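Local coordinates for protein endo-beta-1,2-glucanase (Talaromyces funiculosus, PDB 6IMV) that hydrolyses internal beta-1,2-glucosidic linkages of beta-1,2-glucans, at residues S416-R421 with W433-S438. Sequence-based numbering, arbitrary orientation.
Sequences STESTR and WDSKVS. With NAG (2-acetamido-2-deoxy-beta-D-glucopyranose), chain C.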
ATOM      1  N   SER A 416      12.778  -8.363  -4.151  1.00 11.72           N
ATOM      2  CA  SER A 416      12.851  -8.651  -2.711  1.00 11.46           C
ATOM      3  C   SER A 416      11.883  -9.781  -2.335  1.00 11.33           C
ATOM      4  O   SER A 416      10.826  -9.983  -2.972  1.00 10.74           O
ATOM      5  CB  SER A 416      12.601  -7.416  -1.883  1.00 11.66           C
ATOM      6  OG  SER A 416      11.279  -6.913  -2.067  1.00 11.64           O
ATOM      7  N   THR A 417      12.272 -10.521  -1.292  1.00 11.19           N
ATOM      8  CA  THR A 417      11.462 -11.568  -0.690  1.00 11.48           C
ATOM      9  C   THR A 417      10.559 -10.945   0.388  1.00 11.64           C
ATOM     10  O   THR A 417      10.912  -9.908   0.981  1.00 11.09           O
ATOM     11  CB  THR A 417      12.383 -12.665  -0.144  1.00 11.78           C
ATOM     12  OG1 THR A 417      13.279 -13.072  -1.180  1.00 12.04           O
ATOM     13  CG2 THR A 417      11.637 -13.871   0.370  1.00 11.76           C
ATOM     14  N   GLU A 418       9.420 -11.599   0.653  1.00 11.52           N
ATOM     15  CA  GLU A 418       8.349 -11.099   1.547  1.00 11.92           C
ATOM     16  C   GLU A 418       8.915 -10.644   2.904  1.00 12.00           C
ATOM     17  O   GLU A 418       8.701  -9.497   3.332  1.00 12.19           O
ATOM     18  CB  GLU A 418       7.283 -12.185   1.727  1.00 12.27           C
ATOM     19  CG  GLU A 418       6.198 -11.850   2.751  1.00 12.27           C
ATOM     20  CD  GLU A 418       4.959 -11.139   2.239  1.00 12.66           C
ATOM     21  OE1 GLU A 418       4.962 -10.708   1.070  1.00 12.98           O
ATOM     22  OE2 GLU A 418       3.988 -11.003   3.022  1.00 12.86           O
ATOM     23  N   SER A 419       9.602 -11.551   3.606  1.00 12.02           N
ATOM     24  CA  SER A 419      10.001 -11.302   4.989  1.00 12.34           C
ATOM     25  C   SER A 419      11.033 -12.328   5.453  1.00 12.52           C
ATOM     26  O   SER A 419      11.149 -13.391   4.865  1.00 11.86           O
ATOM     27  CB  SER A 419       8.803 -11.312   5.907  1.00 12.01           C
ATOM     28  OG  SER A 419       8.315 -12.627   6.080  1.00 11.93           O
ATOM     29  N   THR A 420      11.750 -11.966   6.528  1.00 13.08           N
ATOM     30  CA  THR A 420      12.685 -12.830   7.233  1.00 13.86           C
ATOM     31  C   THR A 420      12.467 -12.674   8.745  1.00 14.50           C
ATOM     32  O   THR A 420      12.157 -11.589   9.230  1.00 13.03           O
ATOM     33  CB  THR A 420      14.142 -12.501   6.877  1.00 13.80           C
ATOM     34  OG1 THR A 420      14.998 -13.391   7.593  1.00 13.55           O
ATOM     35  CG2 THR A 420      14.545 -11.074   7.188  1.00 13.82           C
ATOM     36  N   ARG A 421      12.670 -13.764   9.485  1.00 15.18           N
ATOM     37  CA  ARG A 421      12.848 -13.663  10.914  1.00 16.34           C
ATOM     38  C   ARG A 421      14.053 -12.753  11.183  1.00 16.92           C
ATOM     39  O   ARG A 421      15.065 -12.806  10.452  1.00 16.15           O
ATOM     40  CB  ARG A 421      13.054 -15.050  11.528  1.00 17.72           C
ATOM     41  CG  ARG A 421      11.775 -15.869  11.642  1.00 18.24           C
ATOM     42  CD  ARG A 421      11.981 -17.186  12.367  1.00 19.35           C
ATOM     43  NE  ARG A 421      12.443 -16.964  13.735  1.00 20.56           N
ATOM     44  CZ  ARG A 421      11.661 -16.773  14.797  1.00 20.69           C
ATOM     45  NH1 ARG A 421      10.345 -16.731  14.670  1.00 22.00           N
ATOM     46  NH2 ARG A 421      12.209 -16.614  15.986  1.00 21.39           N
ATOM     47  N   TRP A 433       2.214  -7.984  -3.591  1.00 10.93           N
ATOM     48  CA  TRP A 433       2.175  -6.557  -3.934  1.00 11.28           C
ATOM     49  C   TRP A 433       2.492  -5.727  -2.692  1.00 11.80           C
ATOM     50  O   TRP A 433       3.300  -4.788  -2.763  1.00 11.72           O
ATOM     51  CB  TRP A 433       0.821  -6.138  -4.522  1.00 11.11           C
ATOM     52  CG  TRP A 433       0.575  -6.670  -5.894  1.00 11.41           C
ATOM     53  CD1 TRP A 433       0.057  -7.889  -6.209  1.00 11.36           C
ATOM     54  CD2 TRP A 433       0.856  -6.015  -7.144  1.00 11.68           C
ATOM     55  NE1 TRP A 433      -0.020  -8.034  -7.564  1.00 11.44           N
ATOM     56  CE2 TRP A 433       0.464  -6.904  -8.169  1.00 11.70           C
ATOM     57  CE3 TRP A 433       1.389  -4.771  -7.498  1.00 11.47           C
ATOM     58  CZ2 TRP A 433       0.602  -6.589  -9.521  1.00 11.66           C
ATOM     59  CZ3 TRP A 433       1.527  -4.464  -8.834  1.00 11.69           C
ATOM     60  CH2 TRP A 433       1.149  -5.364  -9.828  1.00 11.70           C
ATOM     61  N   ASP A 434       1.834  -6.077  -1.576  1.00 11.80           N
ATOM     62  CA  ASP A 434       1.938  -5.335  -0.313  1.00 12.41           C
ATOM     63  C   ASP A 434       3.404  -5.236   0.147  1.00 11.95           C
ATOM     64  O   ASP A 434       3.830  -4.167   0.595  1.00 11.75           O
ATOM     65  CB  ASP A 434       1.039  -5.954   0.767  1.00 13.79           C
ATOM     66  CG  ASP A 434      -0.433  -5.566   0.669  1.00 14.92           C
ATOM     67  OD1 ASP A 434      -1.045  -5.829  -0.366  1.00 16.44           O
ATOM     68  OD2 ASP A 434      -0.976  -5.033   1.660  1.00 16.76           O
ATOM     69  N   SER A 435       4.175  -6.330   0.045  1.00 11.56           N
ATOM     70  CA  SER A 435       5.551  -6.365   0.604  1.00 12.03           C
ATOM     71  C   SER A 435       6.604  -5.860  -0.393  1.00 11.50           C
ATOM     72  O   SER A 435       7.773  -5.789  -0.049  1.00 11.68           O
ATOM     73  CB  SER A 435       5.928  -7.748   1.114  1.00 11.87           C
ATOM     74  OG  SER A 435       6.247  -8.626   0.051  1.00 11.84           O
ATOM     75  N   LYS A 436       6.201  -5.511  -1.620  1.00 11.51           N
ATOM     76  CA  LYS A 436       7.178  -5.227  -2.684  1.00 11.16           C
ATOM     77  C   LYS A 436       6.870  -3.916  -3.416  1.00 11.34           C
ATOM     78  O   LYS A 436       7.764  -3.080  -3.605  1.00 11.05           O
ATOM     79  CB  LYS A 436       7.194  -6.385  -3.676  1.00 10.94           C
ATOM     80  CG  LYS A 436       7.780  -7.679  -3.138  1.00 10.79           C
ATOM     81  CD  LYS A 436       7.582  -8.852  -4.077  1.00 10.88           C
ATOM     82  CE  LYS A 436       8.317  -8.720  -5.390  1.00 10.72           C
ATOM     83  NZ  LYS A 436       9.766  -8.502  -5.166  1.00 10.88           N
ATOM     84  N   VAL A 437       5.627  -3.767  -3.873  1.00 11.29           N
ATOM     85  CA  VAL A 437       5.263  -2.689  -4.781  1.00 11.55           C
ATOM     86  C   VAL A 437       4.779  -1.468  -3.988  1.00 11.43           C
ATOM     87  O   VAL A 437       4.667  -0.380  -4.563  1.00 11.79           O
ATOM     88  CB  VAL A 437       4.240  -3.168  -5.827  1.00 11.88           C
ATOM     89  CG1 VAL A 437       3.864  -2.070  -6.818  1.00 12.43           C
ATOM     90  CG2 VAL A 437       4.761  -4.387  -6.556  1.00 12.13           C
ATOM     91  N   SER A 438       4.526  -1.632  -2.678  1.00 10.90           N
ATOM     92  CA  SER A 438       4.382  -0.488  -1.764  1.00 10.64           C
ATOM     93  C   SER A 438       5.673   0.356  -1.799  1.00 10.52           C
ATOM     94  O   SER A 438       5.640   1.579  -1.938  1.00 10.08           O
ATOM     95  CB  SER A 438       4.079  -0.950  -0.359  1.00 10.29           C
ATOM     96  OG  SER A 438       4.991  -1.974   0.026  1.00 10.14           O
TER
HETATM   97  C1  NAG C   2       5.810 -20.298  17.160  1.00 33.02           C
HETATM   98  C2  NAG C   2       6.863 -20.507  18.245  1.00 33.71           C
HETATM   99  C3  NAG C   2       6.665 -21.844  18.972  1.00 37.61           C
HETATM  100  C4  NAG C   2       5.209 -22.119  19.330  1.00 39.74           C
HETATM  101  C5  NAG C   2       4.360 -21.910  18.067  1.00 39.96           C
HETATM  102  C6  NAG C   2       2.886 -22.274  18.215  1.00 41.11           C
HETATM  103  C7  NAG C   2       9.030 -19.572  17.541  1.00 30.37           C
HETATM  104  C8  NAG C   2      10.265 -19.893  16.756  1.00 29.82           C
HETATM  105  N2  NAG C   2       8.152 -20.559  17.591  1.00 31.06           N
HETATM  106  O3  NAG C   2       7.446 -21.888  20.170  1.00 39.74           O
HETATM  107  O4  NAG C   2       5.130 -23.453  19.868  1.00 43.75           O
HETATM  108  O5  NAG C   2       4.498 -20.531  17.678  1.00 36.20           O
HETATM  109  O6  NAG C   2       2.189 -21.225  18.896  1.00 43.32           O
HETATM  110  O7  NAG C   2       8.856 -18.486  18.072  1.00 32.02           O
HETATM  111  O   HOH W   1      10.774  -4.381  -2.661  1.00 11.28           O
HETATM  112  O   HOH W   2      10.023  -7.475   0.158  1.00 12.62           O
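Lys436 reaches strand 415-421 with its ammonium group, NZ donating to Ser416 O over 2.9 Å. The donor lies in the carbonyl plane on a lone pair, with a C=O...N angle of 128°. Bends at chi3 (65°) and chi4 fold the chain back so that CD and CE pass alongside the same carbonyl. NZ bonds still more strongly to Tyr414 O; its 3.2 Å approach to a second donor, Ser416 N, is consistent with both turning to the Glu41 carboxylate, OE1 salt-bridged to the ammonium and OE2 bonded to the amide. A methionine here would probably deprive Glu41 of its countercharge and leave the Ser416 and Tyr414 carbonyls short of a donor.

At the other tight point, Ser435 OG donates to Glu418 OE1 (2.7 Å), approaching from above the carboxylate plane, 48° out of it. Thr432 OG1 also bonds OE1, while OE2 meets Asn348, so three bonds fix the carboxylate's rotation.

Between these points the packing is looser: Ser416 OG and Ser435 O stand 4.2 Å apart, too far for a hydrogen bond. One water spans them, hydrogen-bonded to Ser416 OG (2.6 Å) and donating to Thr417 O (2.7 Å) and Ser435 O (2.8 Å). Farther along, the strand leaves the helix: NAG C8 of a protein-attached glycan lies over one guanidinium face of partly exposed Arg421, 3.8 Å from NH1, while Asp379 and Asp423 pair with its nitrogens.

Helix 433-443 is thus joined back to the preceding hairpin chiefly by polar bonds. Its Asp434 touches the bound glucose, and Glu418 is likely to orient the pocket residues Thr432 and Asn348 from a second shell.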